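Local coordinates for protein probable ribosomal RNA small subunit methyltransferase (Thermus thermophilus, PDB 3DMH) that transfers a methyl group from S-adenosylmethionine to the exocyclic N2 of a guanosine in the 16S rRNA of the small ribosomal subunit, at residues Glu296-Ile301 / Arg329-Gly334; Val325-Leu330 / Glu352-Phe357; Asp103-Ala108 / Arg127-Gly132. All blocks are in the same frame, centred on the assembly; numbering follows the deposited sequence.

Contact 1 (Glu296-Ile301 / Arg329-Gly334); sequences EARFDI and RLRPGG
Phe299 and Leu330 pair in parallel within a beta-alpha-beta crossover of the AdoMet-dependent methyltransferase domain: strand 299-304 leads into helix 317-329, and the chain returns through residues 330-331 to strand 334-340. Two backbone bonds set the register, Phe299 N to Arg329 O at 2.9 Å and Arg331 N to Phe299 O at 3.0 Å. A type II turn from Arg331 to Gly334 follows. Glycine suits the third position of the turn, where Gly333 has positive phi, and position 334, where a side chain would collide with Leu330 CD2; that methyl lies 3.4 Å from Phe299 O.

Two arginines share one carbonyl. The bend at chi2 (-83°) brings CD of Arg329 beside Ala297 O, and NH1 bonds this oxygen over 3.0 Å, nearly straight at 163°, in the guanidinium plane and on a carbonyl lone pair. Arg298 NH1 also bonds Ala297 O, at 2.9 Å and from above the carbonyl plane, and has Glu295 O as a further acceptor. The guanidinium planes stand 80° apart, with NH1 of Arg298 3.7 Å from NH1 of Arg329. Asp290 pairs with Arg329 NE, and Thr294 O also accepts from Arg329 NH1.

The guanidinium of Arg331 lays one face over Phe299 CA and gives its edge to Asp300: NH2 reaches OD1 over 3.1 Å from above the carboxylate plane. Gln236 serves both ends of this salt bridge, its N bonding Asp300 OD2 and its OE1 accepting from Arg331 NH2. Aspartate and arginine thus hold each other beside the strand, and the neighbouring cations Arg298 and Arg329 are probably tolerable because Asp290 and the carbonyl oxygens offset their repulsion.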
loop_
_atom_site.group_PDB
_atom_site.type_symbol
_atom_site.label_atom_id
_atom_site.label_comp_id
_atom_site.label_asym_id
_atom_site.label_seq_id
_atom_site.Cartn_x
_atom_site.Cartn_y
_atom_site.Cartn_z
ATOM N N GLU A 296 -18.843 11.990 -10.006
ATOM C CA GLU A 296 -19.877 11.422 -10.878
ATOM C C GLU A 296 -19.603 10.019 -11.438
ATOM O O GLU A 296 -20.531 9.358 -11.917
ATOM C CB GLU A 296 -20.207 12.380 -12.036
ATOM C CG GLU A 296 -19.013 12.807 -12.902
ATOM C CD GLU A 296 -18.358 14.115 -12.433
ATOM O OE1 GLU A 296 -18.409 14.422 -11.219
ATOM O OE2 GLU A 296 -17.784 14.836 -13.284
ATOM N N ALA A 297 -18.351 9.559 -11.377
ATOM C CA ALA A 297 -17.985 8.309 -12.050
ATOM C C ALA A 297 -18.794 7.128 -11.518
ATOM O O ALA A 297 -18.870 6.921 -10.302
ATOM C CB ALA A 297 -16.494 8.034 -11.916
ATOM N N ARG A 298 -19.408 6.377 -12.436
ATOM C CA ARG A 298 -20.129 5.145 -12.100
ATOM C C ARG A 298 -19.685 3.976 -12.983
ATOM O O ARG A 298 -19.027 4.170 -14.010
ATOM C CB ARG A 298 -21.645 5.333 -12.226
ATOM C CG ARG A 298 -22.233 6.455 -11.396
ATOM C CD ARG A 298 -22.204 6.140 -9.913
ATOM N NE ARG A 298 -22.855 7.204 -9.150
ATOM C CZ ARG A 298 -22.218 8.237 -8.602
ATOM N NH1 ARG A 298 -20.896 8.356 -8.720
ATOM N NH2 ARG A 298 -22.907 9.157 -7.933
ATOM N N PHE A 299 -20.028 2.761 -12.573
ATOM C CA PHE A 299 -19.501 1.577 -13.235
ATOM C C PHE A 299 -20.576 0.523 -13.388
ATOM O O PHE A 299 -21.586 0.550 -12.679
ATOM C CB PHE A 299 -18.299 1.028 -12.445
ATOM C CG PHE A 299 -17.169 2.017 -12.318
ATOM C CD1 PHE A 299 -16.145 2.039 -13.255
ATOM C CD2 PHE A 299 -17.169 2.974 -11.295
ATOM C CE1 PHE A 299 -15.118 2.966 -13.170
ATOM C CE2 PHE A 299 -16.148 3.935 -11.205
ATOM C CZ PHE A 299 -15.121 3.929 -12.144
ATOM N N ASP A 300 -20.344 -0.394 -14.330
ATOM C CA ASP A 300 -21.216 -1.540 -14.577
ATOM C C ASP A 300 -20.826 -2.747 -13.711
ATOM O O ASP A 300 -21.689 -3.530 -13.296
ATOM C CB ASP A 300 -21.137 -1.944 -16.054
ATOM C CG ASP A 300 -21.429 -0.785 -16.998
ATOM O OD1 ASP A 300 -22.495 -0.147 -16.841
ATOM O OD2 ASP A 300 -20.590 -0.509 -17.893
ATOM N N ILE A 301 -19.528 -2.906 -13.461
ATOM C CA ILE A 301 -19.020 -4.052 -12.708
ATOM C C ILE A 301 -17.937 -3.546 -11.772
ATOM O O ILE A 301 -17.061 -2.797 -12.194
ATOM C CB ILE A 301 -18.401 -5.119 -13.645
ATOM C CG1 ILE A 301 -19.466 -5.688 -14.585
ATOM C CG2 ILE A 301 -17.771 -6.262 -12.852
ATOM C CD1 ILE A 301 -18.883 -6.466 -15.751
ATOM N N ARG A 329 -20.886 3.445 -6.225
ATOM C CA ARG A 329 -20.297 3.711 -7.533
ATOM C C ARG A 329 -20.940 2.892 -8.642
ATOM O O ARG A 329 -20.642 3.123 -9.812
ATOM C CB ARG A 329 -18.792 3.427 -7.519
ATOM C CG ARG A 329 -17.924 4.376 -6.668
ATOM C CD ARG A 329 -17.626 5.616 -7.463
ATOM N NE ARG A 329 -16.857 6.614 -6.718
ATOM C CZ ARG A 329 -16.696 7.872 -7.119
ATOM N NH1 ARG A 329 -17.248 8.307 -8.261
ATOM N NH2 ARG A 329 -15.984 8.716 -6.380
ATOM N N LEU A 330 -21.786 1.923 -8.283
ATOM C CA LEU A 330 -22.474 1.101 -9.295
ATOM C C LEU A 330 -23.717 1.777 -9.849
ATOM O O LEU A 330 -24.522 2.334 -9.090
ATOM C CB LEU A 330 -22.869 -0.272 -8.738
ATOM C CG LEU A 330 -21.758 -1.327 -8.730
ATOM C CD1 LEU A 330 -22.129 -2.549 -7.864
ATOM C CD2 LEU A 330 -21.395 -1.751 -10.150
ATOM N N ARG A 331 -23.868 1.717 -11.171
ATOM C CA ARG A 331 -25.107 2.134 -11.823
ATOM C C ARG A 331 -26.200 1.114 -11.532
ATOM O O ARG A 331 -25.907 -0.048 -11.257
ATOM C CB ARG A 331 -24.907 2.283 -13.337
ATOM C CG ARG A 331 -24.265 3.601 -13.716
ATOM C CD ARG A 331 -24.239 3.818 -15.221
ATOM N NE ARG A 331 -23.198 3.009 -15.831
ATOM C CZ ARG A 331 -22.014 3.461 -16.234
ATOM N NH1 ARG A 331 -21.691 4.746 -16.136
ATOM N NH2 ARG A 331 -21.144 2.609 -16.752
ATOM N N PRO A 332 -27.477 1.537 -11.579
ATOM C CA PRO A 332 -28.534 0.532 -11.438
ATOM C C PRO A 332 -28.334 -0.637 -12.402
ATOM O O PRO A 332 -27.994 -0.425 -13.573
ATOM C CB PRO A 332 -29.802 1.300 -11.816
ATOM C CG PRO A 332 -29.494 2.718 -11.511
ATOM C CD PRO A 332 -28.021 2.899 -11.753
ATOM N N GLY A 333 -28.532 -1.857 -11.908
ATOM C CA GLY A 333 -28.269 -3.060 -12.697
ATOM C C GLY A 333 -26.814 -3.504 -12.630
ATOM O O GLY A 333 -26.473 -4.603 -13.082
ATOM N N GLY A 334 -25.956 -2.656 -12.075
ATOM C CA GLY A 334 -24.534 -3.000 -11.918
ATOM C C GLY A 334 -24.299 -4.123 -10.923
ATOM O O GLY A 334 -25.144 -4.404 -10.063
#

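Contact 2 (Val325-Leu330 / Glu352-Phe357)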
loop_
_atom_site.group_PDB
_atom_site.type_symbol
_atom_site.label_atom_id
_atom_site.label_comp_id
_atom_site.label_asym_id
_atom_site.label_seq_id
_atom_site.Cartn_x
_atom_site.Cartn_y
_atom_site.Cartn_z
ATOM N N VAL A 325 -18.137 1.935 -1.012
ATOM C CA VAL A 325 -17.852 2.600 -2.277
ATOM C C VAL A 325 -18.439 1.820 -3.467
ATOM O O VAL A 325 -19.025 2.411 -4.361
ATOM C CB VAL A 325 -16.337 2.894 -2.414
ATOM C CG1 VAL A 325 -15.969 3.286 -3.846
ATOM C CG2 VAL A 325 -15.948 3.999 -1.444
ATOM N N ALA A 326 -18.323 0.489 -3.453
ATOM C CA ALA A 326 -18.863 -0.324 -4.528
ATOM C C ALA A 326 -20.358 -0.072 -4.707
ATOM O O ALA A 326 -20.846 0.101 -5.835
ATOM C CB ALA A 326 -18.607 -1.791 -4.249
ATOM N N ALA A 327 -21.091 -0.059 -3.600
ATOM C CA ALA A 327 -22.532 0.197 -3.654
ATOM C C ALA A 327 -22.833 1.572 -4.253
ATOM O O ALA A 327 -23.765 1.729 -5.060
ATOM C CB ALA A 327 -23.126 0.083 -2.260
ATOM N N ALA A 328 -22.040 2.561 -3.854
ATOM C CA ALA A 328 -22.246 3.941 -4.264
ATOM C C ALA A 328 -21.832 4.223 -5.708
ATOM O O ALA A 328 -22.385 5.124 -6.349
ATOM C CB ALA A 328 -21.522 4.896 -3.298
ATOM N N ARG A 329 -20.886 3.445 -6.225
ATOM C CA ARG A 329 -20.297 3.711 -7.533
ATOM C C ARG A 329 -20.940 2.892 -8.642
ATOM O O ARG A 329 -20.642 3.123 -9.812
ATOM C CB ARG A 329 -18.792 3.427 -7.519
ATOM C CG ARG A 329 -17.924 4.376 -6.668
ATOM C CD ARG A 329 -17.626 5.616 -7.463
ATOM N NE ARG A 329 -16.857 6.614 -6.718
ATOM C CZ ARG A 329 -16.696 7.872 -7.119
ATOM N NH1 ARG A 329 -17.248 8.307 -8.261
ATOM N NH2 ARG A 329 -15.984 8.716 -6.380
ATOM N N LEU A 330 -21.786 1.923 -8.283
ATOM C CA LEU A 330 -22.474 1.101 -9.295
ATOM C C LEU A 330 -23.717 1.777 -9.849
ATOM O O LEU A 330 -24.522 2.334 -9.090
ATOM C CB LEU A 330 -22.869 -0.272 -8.738
ATOM C CG LEU A 330 -21.758 -1.327 -8.730
ATOM C CD1 LEU A 330 -22.129 -2.549 -7.864
ATOM C CD2 LEU A 330 -21.395 -1.751 -10.150
ATOM N N GLU A 352 -26.627 -4.845 4.116
ATOM C CA GLU A 352 -26.935 -3.470 4.494
ATOM C C GLU A 352 -26.818 -2.515 3.303
ATOM O O GLU A 352 -27.648 -1.622 3.134
ATOM C CB GLU A 352 -26.024 -3.017 5.633
ATOM C CG GLU A 352 -26.291 -1.598 6.125
ATOM C CD GLU A 352 -25.075 -0.950 6.750
ATOM O OE1 GLU A 352 -23.985 -1.574 6.771
ATOM O OE2 GLU A 352 -25.204 0.202 7.216
ATOM N N LYS A 353 -25.796 -2.708 2.472
ATOM C CA LYS A 353 -25.512 -1.746 1.407
ATOM C C LYS A 353 -26.219 -2.005 0.071
ATOM O O LYS A 353 -26.459 -1.059 -0.690
ATOM C CB LYS A 353 -24.003 -1.592 1.197
ATOM C CG LYS A 353 -23.245 -1.034 2.401
ATOM C CD LYS A 353 -23.599 0.431 2.677
ATOM C CE LYS A 353 -23.177 0.832 4.088
ATOM N NZ LYS A 353 -23.340 2.289 4.311
ATOM N N PHE A 354 -26.535 -3.272 -0.207
ATOM C CA PHE A 354 -27.164 -3.673 -1.466
ATOM C C PHE A 354 -28.595 -4.179 -1.273
ATOM O O PHE A 354 -29.398 -4.161 -2.212
ATOM C CB PHE A 354 -26.329 -4.751 -2.169
ATOM C CG PHE A 354 -25.043 -4.240 -2.762
ATOM C CD1 PHE A 354 -25.011 -3.734 -4.059
ATOM C CD2 PHE A 354 -23.864 -4.282 -2.024
ATOM C CE1 PHE A 354 -23.817 -3.266 -4.620
ATOM C CE2 PHE A 354 -22.666 -3.827 -2.572
ATOM C CZ PHE A 354 -22.647 -3.319 -3.880
ATOM N N GLY A 355 -28.902 -4.641 -0.059
ATOM C CA GLY A 355 -30.215 -5.184 0.268
ATOM C C GLY A 355 -30.285 -6.701 0.199
ATOM O O GLY A 355 -31.168 -7.319 0.805
ATOM N N ALA A 356 -29.358 -7.298 -0.553
ATOM C CA ALA A 356 -29.274 -8.744 -0.734
ATOM C C ALA A 356 -27.892 -9.112 -1.260
ATOM O O ALA A 356 -27.157 -8.244 -1.735
ATOM C CB ALA A 356 -30.350 -9.235 -1.706
ATOM N N PHE A 357 -27.542 -10.391 -1.167
ATOM C CA PHE A 357 -26.282 -10.892 -1.721
ATOM C C PHE A 357 -26.413 -12.378 -2.048
ATOM O O PHE A 357 -27.345 -13.044 -1.594
ATOM C CB PHE A 357 -25.114 -10.662 -0.739
ATOM C CG PHE A 357 -25.153 -11.575 0.450
ATOM C CD1 PHE A 357 -24.424 -12.769 0.459
ATOM C CD2 PHE A 357 -25.960 -11.271 1.546
ATOM C CE1 PHE A 357 -24.486 -13.635 1.548
ATOM C CE2 PHE A 357 -26.028 -12.129 2.644
ATOM C CZ PHE A 357 -25.295 -13.321 2.643
#
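Ala327 and Phe354 make the central meeting between helix 317-329 and helix 346-354, which cover the sheet side by side. The first kind of interaction is CH-pi: Ala327 CB sits over one face of the Phe354 ring, 4.1 Å from its centroid and 22° off the normal, offset toward the rim. Phe354 CG lies anti to the carbonyl carbon (chi1 -72°), and the ring beyond it extends toward the other helix until CZ is 3.5 Å from Ala327 CA. Alanine suits the spot, since its small side chain lets an aromatic ring lie close to the helix backbone.

Apolar packing supplies the rest. Leu330 CD1 meets the ring at its edge, 3.7 Å from Phe354 CE1, the two side chains crossing at about a right angle. Ala326 CB adds a looser touch at 4.3 Å from Phe354 CZ. Between the helices Lys353 CB lies 3.9 Å from Ala327 CB, while the rest of the lysine leads away, its NZ weakly and distantly facing a sulfate that is probably from the crystallisation liquor.

Beyond this contact the Phe354 ring also meets that of Phe336 on strand 334-340, the planes nearly parallel. With no hydrogen bond across it, the join relies on shape and dispersion, so its strength should depend on how closely the phenylalanine ring fits against Ala327.

Contact 3 (Asp103-Ala108 / Arg127-Gly132); sequences DLVVLA and RALRMG
Arg130 sets out from CB toward Asp103, and as far as NE each step of its side chain comes closer to one carboxylate oxygen. CG occupies the crowded position between the backbone N and the carbonyl carbon (chi1 68°), which puts it 3.9 Å from Asp103 OD1. The chain then runs extended to NE. Arg130 CD passes Asp103 OD1 at 3.3 Å, and NE donates to that OD1 over 2.7 Å in a salt bridge, with an N-H...O angle of 150°. The oxygen lies close to the guanidinium plane and is met on its anti side; the carboxylate and guanidinium planes are 59° apart. At the tip, Arg130 NH1 bonds the backbone O of the next residue, Met131 O, at 2.7 Å. Gly132 suits this corner: its phi is positive, and a side chain there would run into that same NH1.

The bond ties the start of the first strand to the chain leaving the helix in a beta-alpha-beta crossover, in which strand 102-108 is followed by helix 115-128, the short strand 129-130 and strand 133-140, parallel to the first. Its sheet has the 3-2-1-4-5-7-6 strand order of the Rossmann-like methyltransferase fold. Aspartate fits the start of the strand because it can take several donors: Arg48 also pairs with Asp103 OD1, and Glu47 N bonds OD2. An alanine in place of Arg130 would probably cost Asp103 OD1 one of its charged partners, Arg48 remaining, and deprive Met131 O of its guanidinium donor.

Deeper in, the contact is apolar. Leu129 sends CD2 against Val105 CG2 at 3.6 Å, the side chains crossing at a slant, and the same methyl lies 3.6 Å from Asp103 O. Branched aliphatics suit this buried seam between sheet and helix end. Ala128, on the last turn of the helix, adds its CB 4.2 Å from Val105 CG2.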
loop_
_atom_site.group_PDB
_atom_site.type_symbol
_atom_site.label_atom_id
_atom_site.label_comp_id
_atom_site.label_asym_id
_atom_site.label_seq_id
_atom_site.Cartn_x
_atom_site.Cartn_y
_atom_site.Cartn_z
ATOM N N ASP A 103 21.898 14.622 5.340
ATOM C CA ASP A 103 22.729 14.414 6.525
ATOM C C ASP A 103 22.137 13.363 7.480
ATOM O O ASP A 103 22.869 12.716 8.244
ATOM C CB ASP A 103 22.882 15.735 7.278
ATOM C CG ASP A 103 23.354 16.855 6.385
ATOM O OD1 ASP A 103 24.459 16.728 5.814
ATOM O OD2 ASP A 103 22.633 17.871 6.278
ATOM N N LEU A 104 20.814 13.191 7.421
ATOM C CA LEU A 104 20.110 12.301 8.327
ATOM C C LEU A 104 18.985 11.603 7.603
ATOM O O LEU A 104 18.261 12.249 6.850
ATOM C CB LEU A 104 19.524 13.124 9.487
ATOM C CG LEU A 104 18.867 12.365 10.639
ATOM C CD1 LEU A 104 19.863 11.526 11.412
ATOM C CD2 LEU A 104 18.174 13.347 11.595
ATOM N N VAL A 105 18.848 10.300 7.835
ATOM C CA VAL A 105 17.700 9.548 7.298
ATOM C C VAL A 105 16.946 8.912 8.458
ATOM O O VAL A 105 17.550 8.446 9.426
ATOM C CB VAL A 105 18.155 8.487 6.250
ATOM C CG1 VAL A 105 16.991 7.582 5.820
ATOM C CG2 VAL A 105 18.744 9.168 5.045
ATOM N N VAL A 106 15.615 8.904 8.347
ATOM C CA VAL A 106 14.758 8.221 9.308
ATOM C C VAL A 106 14.040 7.086 8.583
ATOM O O VAL A 106 13.415 7.307 7.544
ATOM C CB VAL A 106 13.742 9.193 9.940
ATOM C CG1 VAL A 106 12.799 8.423 10.869
ATOM C CG2 VAL A 106 14.502 10.291 10.744
ATOM N N LEU A 107 14.152 5.864 9.108
ATOM C CA LEU A 107 13.481 4.719 8.477
ATOM C C LEU A 107 12.868 3.811 9.534
ATOM O O LEU A 107 13.580 3.066 10.243
ATOM C CB LEU A 107 14.455 3.931 7.582
ATOM C CG LEU A 107 13.952 2.623 6.970
ATOM C CD1 LEU A 107 12.789 2.907 6.018
ATOM C CD2 LEU A 107 15.077 1.974 6.224
ATOM N N ALA A 108 11.545 3.923 9.685
ATOM C CA ALA A 108 10.771 2.875 10.337
ATOM C C ALA A 108 10.751 1.687 9.364
ATOM O O ALA A 108 10.289 1.814 8.226
ATOM C CB ALA A 108 9.346 3.368 10.633
ATOM N N ARG A 127 22.475 5.155 0.275
ATOM C CA ARG A 127 22.761 5.999 -0.887
ATOM C C ARG A 127 22.393 7.470 -0.671
ATOM O O ARG A 127 23.112 8.365 -1.134
ATOM C CB ARG A 127 22.056 5.442 -2.129
ATOM C CG ARG A 127 22.521 4.030 -2.495
ATOM C CD ARG A 127 21.955 3.533 -3.832
ATOM N NE ARG A 127 22.275 4.429 -4.942
ATOM C CZ ARG A 127 23.415 4.389 -5.631
ATOM N NH1 ARG A 127 24.349 3.495 -5.329
ATOM N NH2 ARG A 127 23.617 5.251 -6.620
ATOM N N ALA A 128 21.283 7.719 0.032
ATOM C CA ALA A 128 20.805 9.078 0.265
ATOM C C ALA A 128 21.744 9.910 1.121
ATOM O O ALA A 128 21.800 11.133 0.976
ATOM C CB ALA A 128 19.415 9.029 0.912
ATOM N N LEU A 129 22.432 9.246 2.041
ATOM C CA LEU A 129 23.311 9.906 2.994
ATOM C C LEU A 129 24.614 10.369 2.352
ATOM O O LEU A 129 25.214 9.648 1.555
ATOM C CB LEU A 129 23.628 8.962 4.170
ATOM C CG LEU A 129 22.490 8.734 5.189
ATOM C CD1 LEU A 129 22.892 7.644 6.185
ATOM C CD2 LEU A 129 22.120 10.021 5.916
ATOM N N ARG A 130 25.061 11.564 2.725
ATOM C CA ARG A 130 26.447 11.971 2.493
ATOM C C ARG A 130 27.355 11.099 3.346
ATOM O O ARG A 130 26.915 10.483 4.308
ATOM C CB ARG A 130 26.654 13.439 2.882
ATOM C CG ARG A 130 26.534 13.703 4.387
ATOM C CD ARG A 130 27.079 15.050 4.785
ATOM N NE ARG A 130 26.799 15.392 6.186
ATOM C CZ ARG A 130 27.538 15.012 7.231
ATOM N NH1 ARG A 130 28.614 14.248 7.062
ATOM N NH2 ARG A 130 27.205 15.407 8.455
ATOM N N MET A 131 28.642 11.067 3.025
ATOM C CA MET A 131 29.578 10.402 3.912
ATOM C C MET A 131 29.531 11.067 5.286
ATOM O O MET A 131 29.543 12.296 5.379
ATOM C CB MET A 131 30.989 10.496 3.335
ATOM C CG MET A 131 32.026 9.578 4.002
ATOM S SD MET A 131 31.607 7.817 3.967
ATOM C CE MET A 131 31.388 7.497 2.226
ATOM N N GLY A 132 29.465 10.258 6.342
ATOM C CA GLY A 132 29.381 10.784 7.711
ATOM C C GLY A 132 27.961 11.095 8.176
ATOM O O GLY A 132 27.748 11.481 9.325
#

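From the N terminus, contact 3 comes first: residues 103-108 and 127-132 close the loop that carries helix 115-128 in the first seven-stranded sheet. The chain then crosses to the second sheet, which has the same strand order, and contact 1 closes the equivalent loop around helix 317-329. Contact 2 opens at the end of that helix before contact 1 has closed, so the two spans cross; they share Arg329 and Leu330, with centres about 10 Å apart. Contact 2 carries the tie on to helix 346-354. Contact 3 stands apart, its centre about 47 Å from each of theirs and on the opposite side of the chain's centre.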